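Local coordinates for SmhA (Serratia marcescens, PDB 7A27), which forms one component of Smh, a tripartite alpha-pore-forming toxin, and probably takes part in building the membrane pore, at residues Q12-M17 against T303-V308. Numbering follows the deposited sequence.
Sequences QTLMAM and TEWGKV
In the long helical bundle of this soluble toxin component, the N-terminal end of helix 14-37 and the residues leading into it lie against helix 301-321. E304 links the two. E304 CB points at the other segment and passes L14 CD2, 4.0 Å away, the two side chains running past each other in opposite directions. M17, its CG anti to the backbone N (chi1 -165°) and its chain bent at chi2, crosses E304 obliquely and sets SD against E304 CG; the bend at chi3 turns CE. A bend at chi2 turns the carboxylate of E304 to the start of helix 14-37, where T13 occupies the N-cap position. There E304 OE1 accepts a hydrogen bond from T13 N at 3.2 Å; the donor stands well above the carboxylate plane and the N-H...O angle is only 137°. The other oxygen, E304 OE2, has K307 NZ of its own helix as a long salt-bridge partner at 4.0 Å. The negative charge so close to a helix N-terminus would probably be stabilised by the helix dipole.

Q12 reaches across to K307 with its chain extended beyond CG, crossing it at about a right angle, and Q12 OE1 sits 3.5 Å from K307 CB. L14 also touches W342 and F345 of helix 325-358, so its isobutyl group is held between that helix and helix 301-321. F86 and Y122 meet the W305 ring, while L14 CD1 stands over one face of its six-membered ring in a CH-pi contact, 3.7 Å from the centroid and 7° off the normal, with V308 CG2 beside the same methyl at 3.9 Å.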
# COMPACT_ATOMS: atom_id res chain seq x y z
N GLN A 12 -8.30 -12.71 15.60
CA GLN A 12 -6.97 -13.32 15.34
C GLN A 12 -6.05 -12.19 14.89
O GLN A 12 -6.23 -11.07 15.37
CB GLN A 12 -7.15 -14.52 14.41
CG GLN A 12 -8.24 -15.44 14.95
CD GLN A 12 -8.08 -16.88 14.60
OE1 GLN A 12 -7.03 -17.33 14.20
NE2 GLN A 12 -9.16 -17.62 14.78
N THR A 13 -5.14 -12.43 13.94
CA THR A 13 -4.16 -11.40 13.50
C THR A 13 -4.75 -10.51 12.41
O THR A 13 -3.94 -9.86 11.74
CB THR A 13 -2.84 -12.04 13.05
OG1 THR A 13 -3.08 -12.81 11.86
CG2 THR A 13 -2.22 -12.91 14.12
N LEU A 14 -6.08 -10.44 12.23
CA LEU A 14 -6.71 -9.56 11.21
C LEU A 14 -6.32 -8.09 11.42
O LEU A 14 -6.06 -7.41 10.40
CB LEU A 14 -8.24 -9.69 11.24
CG LEU A 14 -8.84 -10.91 10.54
CD1 LEU A 14 -10.34 -10.92 10.71
CD2 LEU A 14 -8.51 -10.92 9.05
N MET A 15 -6.31 -7.60 12.66
CA MET A 15 -6.04 -6.16 12.93
C MET A 15 -4.66 -5.81 12.39
O MET A 15 -4.57 -4.90 11.56
CB MET A 15 -6.14 -5.81 14.42
CG MET A 15 -6.03 -4.33 14.67
SD MET A 15 -6.47 -3.82 16.34
CE MET A 15 -5.66 -2.22 16.43
N ALA A 16 -3.64 -6.55 12.82
CA ALA A 16 -2.23 -6.34 12.40
C ALA A 16 -2.10 -6.56 10.89
O ALA A 16 -1.44 -5.78 10.21
CB ALA A 16 -1.34 -7.27 13.17
N MET A 17 -2.72 -7.62 10.38
CA MET A 17 -2.64 -8.00 8.96
C MET A 17 -3.18 -6.85 8.10
O MET A 17 -2.54 -6.59 7.08
CB MET A 17 -3.42 -9.29 8.68
CG MET A 17 -3.09 -9.91 7.35
SD MET A 17 -3.15 -11.67 7.45
CE MET A 17 -1.60 -11.95 8.32
N THR A 303 -6.46 -16.66 4.08
CA THR A 303 -6.12 -17.65 5.13
C THR A 303 -6.60 -17.13 6.49
O THR A 303 -7.23 -17.91 7.22
CB THR A 303 -4.61 -17.93 5.13
OG1 THR A 303 -4.30 -18.31 3.78
CG2 THR A 303 -4.19 -18.97 6.15
N GLU A 304 -6.33 -15.86 6.82
CA GLU A 304 -6.71 -15.31 8.14
C GLU A 304 -8.23 -15.26 8.28
O GLU A 304 -8.70 -15.53 9.38
CB GLU A 304 -6.02 -13.98 8.45
CG GLU A 304 -4.67 -14.20 9.14
CD GLU A 304 -4.72 -14.76 10.56
OE1 GLU A 304 -5.52 -14.26 11.38
OE2 GLU A 304 -3.95 -15.69 10.86
N TRP A 305 -9.00 -14.97 7.23
CA TRP A 305 -10.48 -15.01 7.34
C TRP A 305 -10.90 -16.47 7.55
O TRP A 305 -11.77 -16.72 8.40
CB TRP A 305 -11.20 -14.34 6.15
CG TRP A 305 -11.45 -12.87 6.32
CD1 TRP A 305 -10.92 -11.83 5.61
CD2 TRP A 305 -12.29 -12.27 7.33
NE1 TRP A 305 -11.38 -10.64 6.09
CE2 TRP A 305 -12.22 -10.89 7.15
CE3 TRP A 305 -13.08 -12.79 8.36
CZ2 TRP A 305 -12.92 -10.01 7.97
CZ3 TRP A 305 -13.77 -11.92 9.16
CH2 TRP A 305 -13.69 -10.55 8.97
N GLY A 306 -10.27 -17.39 6.83
CA GLY A 306 -10.49 -18.84 6.95
C GLY A 306 -10.25 -19.33 8.36
O GLY A 306 -10.98 -20.26 8.77
N LYS A 307 -9.28 -18.75 9.07
CA LYS A 307 -8.99 -19.10 10.49
C LYS A 307 -10.16 -18.66 11.37
O LYS A 307 -10.48 -19.41 12.32
CB LYS A 307 -7.67 -18.48 10.96
CG LYS A 307 -6.42 -19.21 10.47
CD LYS A 307 -5.14 -18.81 11.19
CE LYS A 307 -4.08 -19.89 11.08
NZ LYS A 307 -2.74 -19.40 11.50
N VAL A 308 -10.77 -17.50 11.09
CA VAL A 308 -11.96 -16.99 11.84
C VAL A 308 -13.13 -17.94 11.56
O VAL A 308 -13.90 -18.22 12.50
CB VAL A 308 -12.31 -15.54 11.47
CG1 VAL A 308 -13.58 -15.05 12.15
CG2 VAL A 308 -11.16 -14.61 11.79